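PDB 3F6A: hydrolase, NUDIX family from Clostridium perfringens ATCC 13124, which probably hydrolyses a nucleoside diphosphate linked to another moiety, as expected of a NUDIX-family hydrolase, though its own substrate is not established. Local coordinates for residues D17-L23 / S119-Y125. Sequence-based numbering, arbitrary orientation.
Sequences DKVLLHL and SKILKWY
Two extended strands, 18-23 and 122-125, run antiparallel with axes 4.3 Å apart at closest approach and 154° between their directions. Val-19 and Tyr-125 form one hydrogen-bonded pair (Val-19 N to Tyr-125 O 2.9 Å, Tyr-125 N to Val-19 O 2.8 Å), and Leu-21 and Lys-123 the next (Leu-21 N to Lys-123 O 3.1 Å, Lys-123 N to Leu-21 O 3.0 Å). The ladder continues with Leu-23 N to Ile-121 O at 3.0 Å and is closed by Ser-119, chi1 t, whose OG donates to Leu-23 O at 2.5 Å.

Side chains alternate between two faces. On one, the Trp-124 indole (m, chi2 91°) lies flat against Leu-20, whose CB sits 3.6 Å from the centroid of the six-membered ring in a CH-pi contact. Leu-20 (t, p) sends CD1 the other way, 3.7 Å from Leu-122 CB, so it fills the hollow between Trp-124 and Leu-122; His-22 CB then packs 3.7 Å from Leu-122 CG. Helix 43-55 covers Leu-20 and Leu-122, while Trp-124 NE1 bonds to Phe-110 O and His-22 ND1 to Leu-31 O. On the opposite face the Tyr-125 ring (m) leans back along the strands, its CE2 3.7 Å from Leu-21 CD1, and helix 138-150 packs on Val-19 and Leu-21. Beyond the last pair, Leu-23 CD1 meets Ile-121 CD1 at 3.5 Å. A water joins Lys-18 NZ (3.2 Å) to Trp-124 O (2.9 Å).

Strand 18-23 also pairs with 7-15 and 30-36; this antiparallel ladder, sandwiched between helices, belongs to the alpha/beta/alpha NUDIX fold.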
ATOM      1  N   ASP A  17       3.789  21.243 -15.193  1.00 31.76           N
ATOM      2  CA  ASP A  17       4.540  20.243 -15.947  1.00 32.06           C
ATOM      3  C   ASP A  17       5.882  19.815 -15.348  1.00 30.77           C
ATOM      4  O   ASP A  17       6.758  19.319 -16.065  1.00 28.95           O
ATOM      5  CB  ASP A  17       4.744  20.719 -17.390  1.00 35.07           C
ATOM      6  CG  ASP A  17       3.430  20.953 -18.115  1.00 39.74           C
ATOM      7  OD1 ASP A  17       2.579  20.036 -18.123  1.00 38.66           O
ATOM      8  OD2 ASP A  17       3.245  22.057 -18.678  1.00 43.39           O
ATOM      9  N   LYS A  18       6.043  19.983 -14.036  1.00 27.16           N
ATOM     10  CA  LYS A  18       7.290  19.587 -13.385  1.00 26.60           C
ATOM     11  C   LYS A  18       7.050  18.852 -12.062  1.00 23.89           C
ATOM     12  O   LYS A  18       5.987  18.974 -11.457  1.00 24.21           O
ATOM     13  CB  LYS A  18       8.182  20.819 -13.153  1.00 27.17           C
ATOM     14  CG  LYS A  18       8.447  21.627 -14.420  1.00 27.49           C
ATOM     15  CD  LYS A  18       9.634  22.562 -14.266  1.00 29.72           C
ATOM     16  CE  LYS A  18       9.878  23.333 -15.562  1.00 30.32           C
ATOM     17  NZ  LYS A  18      11.149  24.118 -15.537  1.00 33.17           N
ATOM     18  N   VAL A  19       8.045  18.086 -11.625  1.00 22.02           N
ATOM     19  CA  VAL A  19       7.946  17.328 -10.382  1.00 20.72           C
ATOM     20  C   VAL A  19       9.061  17.763  -9.436  1.00 19.06           C
ATOM     21  O   VAL A  19      10.166  18.066  -9.873  1.00 21.18           O
ATOM     22  CB  VAL A  19       8.043  15.806 -10.654  1.00 20.59           C
ATOM     23  CG1 VAL A  19       9.340  15.495 -11.378  1.00 19.81           C
ATOM     24  CG2 VAL A  19       7.944  15.035  -9.350  1.00 16.31           C
ATOM     25  N   LEU A  20       8.762  17.774  -8.140  1.00 18.89           N
ATOM     26  CA  LEU A  20       9.704  18.216  -7.113  1.00 19.48           C
ATOM     27  C   LEU A  20      10.529  17.148  -6.405  1.00 18.83           C
ATOM     28  O   LEU A  20      10.017  16.101  -6.026  1.00 19.59           O
ATOM     29  CB  LEU A  20       8.944  19.017  -6.049  1.00 19.93           C
ATOM     30  CG  LEU A  20       9.701  19.402  -4.776  1.00 20.62           C
ATOM     31  CD1 LEU A  20      10.771  20.440  -5.115  1.00 21.65           C
ATOM     32  CD2 LEU A  20       8.719  19.956  -3.750  1.00 20.12           C
ATOM     33  N   LEU A  21      11.815  17.439  -6.218  1.00 19.61           N
ATOM     34  CA  LEU A  21      12.731  16.540  -5.512  1.00 19.14           C
ATOM     35  C   LEU A  21      13.615  17.418  -4.633  1.00 18.43           C
ATOM     36  O   LEU A  21      13.735  18.613  -4.880  1.00 19.51           O
ATOM     37  CB  LEU A  21      13.623  15.774  -6.500  1.00 16.65           C
ATOM     38  CG  LEU A  21      12.984  14.847  -7.535  1.00 18.91           C
ATOM     39  CD1 LEU A  21      14.054  14.358  -8.502  1.00 19.49           C
ATOM     40  CD2 LEU A  21      12.313  13.666  -6.846  1.00 17.70           C
ATOM     41  N   HIS A  22      14.227  16.843  -3.605  1.00 20.58           N
ATOM     42  CA  HIS A  22      15.124  17.626  -2.769  1.00 21.05           C
ATOM     43  C   HIS A  22      16.365  16.811  -2.432  1.00 22.80           C
ATOM     44  O   HIS A  22      16.314  15.583  -2.400  1.00 23.23           O
ATOM     45  CB  HIS A  22      14.399  18.146  -1.509  1.00 18.07           C
ATOM     46  CG  HIS A  22      14.169  17.123  -0.436  1.00 18.30           C
ATOM     47  ND1 HIS A  22      14.144  15.766  -0.676  1.00 19.60           N
ATOM     48  CD2 HIS A  22      13.896  17.273   0.883  1.00 15.89           C
ATOM     49  CE1 HIS A  22      13.866  15.125   0.447  1.00 15.56           C
ATOM     50  NE2 HIS A  22      13.712  16.017   1.406  1.00 20.28           N
ATOM     51  N   LEU A  23      17.488  17.495  -2.221  1.00 25.36           N
ATOM     52  CA  LEU A  23      18.750  16.828  -1.902  1.00 28.86           C
ATOM     53  C   LEU A  23      18.716  16.337  -0.456  1.00 30.32           C
ATOM     54  O   LEU A  23      18.709  17.128   0.483  1.00 29.74           O
ATOM     55  CB  LEU A  23      19.930  17.794  -2.100  1.00 30.21           C
ATOM     56  CG  LEU A  23      21.288  17.173  -2.461  1.00 30.70           C
ATOM     57  CD1 LEU A  23      22.345  18.265  -2.500  1.00 33.51           C
ATOM     58  CD2 LEU A  23      21.671  16.109  -1.459  1.00 33.66           C
ATOM     59  N   SER A 119      16.082  19.711   4.310  1.00 18.85           N
ATOM     60  CA  SER A 119      16.932  19.987   3.152  1.00 18.77           C
ATOM     61  C   SER A 119      16.491  21.310   2.536  1.00 18.78           C
ATOM     62  O   SER A 119      15.291  21.552   2.370  1.00 19.39           O
ATOM     63  CB  SER A 119      16.803  18.879   2.110  1.00 18.52           C
ATOM     64  OG  SER A 119      17.417  19.276   0.900  1.00 18.84           O
ATOM     65  N   LYS A 120      17.452  22.169   2.200  1.00 18.95           N
ATOM     66  CA  LYS A 120      17.123  23.467   1.615  1.00 20.29           C
ATOM     67  C   LYS A 120      17.362  23.546   0.105  1.00 21.94           C
ATOM     68  O   LYS A 120      17.258  24.618  -0.487  1.00 21.87           O
ATOM     69  CB  LYS A 120      17.903  24.579   2.325  1.00 20.58           C
ATOM     70  CG  LYS A 120      17.554  24.715   3.810  1.00 19.88           C
ATOM     71  CD  LYS A 120      16.061  24.946   4.012  1.00 21.35           C
ATOM     72  CE  LYS A 120      15.717  25.027   5.498  1.00 23.71           C
ATOM     73  NZ  LYS A 120      16.430  26.157   6.143  1.00 25.06           N
ATOM     74  N   ILE A 121      17.680  22.411  -0.509  1.00 22.16           N
ATOM     75  CA  ILE A 121      17.901  22.359  -1.947  1.00 24.40           C
ATOM     76  C   ILE A 121      16.752  21.582  -2.582  1.00 23.63           C
ATOM     77  O   ILE A 121      16.720  20.355  -2.526  1.00 23.70           O
ATOM     78  CB  ILE A 121      19.219  21.649  -2.289  1.00 24.74           C
ATOM     79  CG1 ILE A 121      20.379  22.324  -1.557  1.00 27.98           C
ATOM     80  CG2 ILE A 121      19.452  21.694  -3.792  1.00 25.79           C
ATOM     81  CD1 ILE A 121      21.714  21.626  -1.735  1.00 32.34           C
ATOM     82  N   LEU A 122      15.809  22.310  -3.166  1.00 23.03           N
ATOM     83  CA  LEU A 122      14.649  21.717  -3.816  1.00 23.88           C
ATOM     84  C   LEU A 122      14.630  22.151  -5.274  1.00 24.45           C
ATOM     85  O   LEU A 122      14.792  23.331  -5.577  1.00 24.52           O
ATOM     86  CB  LEU A 122      13.356  22.171  -3.126  1.00 25.00           C
ATOM     87  CG  LEU A 122      13.018  21.611  -1.735  1.00 24.33           C
ATOM     88  CD1 LEU A 122      14.052  22.045  -0.721  1.00 26.54           C
ATOM     89  CD2 LEU A 122      11.645  22.099  -1.326  1.00 26.84           C
ATOM     90  N   LYS A 123      14.430  21.197  -6.177  1.00 24.73           N
ATOM     91  CA  LYS A 123      14.407  21.512  -7.594  1.00 26.54           C
ATOM     92  C   LYS A 123      13.232  20.880  -8.319  1.00 25.75           C
ATOM     93  O   LYS A 123      12.792  19.788  -7.971  1.00 25.24           O
ATOM     94  CB  LYS A 123      15.717  21.059  -8.245  1.00 28.47           C
ATOM     95  CG  LYS A 123      16.962  21.695  -7.625  1.00 33.65           C
ATOM     96  CD  LYS A 123      18.205  21.411  -8.455  1.00 35.89           C
ATOM     97  CE  LYS A 123      18.079  21.992  -9.855  1.00 37.51           C
ATOM     98  NZ  LYS A 123      19.271  21.694 -10.707  1.00 42.06           N
ATOM     99  N   TRP A 124      12.718  21.579  -9.325  1.00 25.40           N
ATOM    100  CA  TRP A 124      11.606  21.062 -10.114  1.00 26.00           C
ATOM    101  C   TRP A 124      12.173  20.522 -11.419  1.00 27.80           C
ATOM    102  O   TRP A 124      13.044  21.144 -12.031  1.00 26.81           O
ATOM    103  CB  TRP A 124      10.581  22.158 -10.399  1.00 23.95           C
ATOM    104  CG  TRP A 124       9.855  22.638  -9.171  1.00 23.28           C
ATOM    105  CD1 TRP A 124      10.209  23.674  -8.353  1.00 23.07           C
ATOM    106  CD2 TRP A 124       8.644  22.099  -8.635  1.00 21.88           C
ATOM    107  NE1 TRP A 124       9.288  23.816  -7.341  1.00 21.03           N
ATOM    108  CE2 TRP A 124       8.317  22.861  -7.491  1.00 20.91           C
ATOM    109  CE3 TRP A 124       7.798  21.045  -9.012  1.00 20.29           C
ATOM    110  CZ2 TRP A 124       7.178  22.603  -6.720  1.00 19.73           C
ATOM    111  CZ3 TRP A 124       6.667  20.791  -8.248  1.00 19.95           C
ATOM    112  CH2 TRP A 124       6.367  21.568  -7.114  1.00 18.44           C
ATOM    113  N   TYR A 125      11.677  19.365 -11.844  1.00 27.82           N
ATOM    114  CA  TYR A 125      12.168  18.736 -13.064  1.00 27.37           C
ATOM    115  C   TYR A 125      11.100  18.484 -14.113  1.00 27.99           C
ATOM    116  O   TYR A 125       9.995  18.026 -13.806  1.00 28.52           O
ATOM    117  CB  TYR A 125      12.834  17.401 -12.728  1.00 26.30           C
ATOM    118  CG  TYR A 125      14.028  17.508 -11.817  1.00 26.16           C
ATOM    119  CD1 TYR A 125      15.323  17.426 -12.325  1.00 24.68           C
ATOM    120  CD2 TYR A 125      13.864  17.678 -10.441  1.00 24.43           C
ATOM    121  CE1 TYR A 125      16.425  17.510 -11.488  1.00 25.30           C
ATOM    122  CE2 TYR A 125      14.953  17.767  -9.600  1.00 23.23           C
ATOM    123  CZ  TYR A 125      16.232  17.679 -10.125  1.00 24.64           C
ATOM    124  OH  TYR A 125      17.316  17.760  -9.285  1.00 23.38           O
TER
HETATM  125  O   HOH W   1      13.789  22.942 -14.210  1.00 31.69           O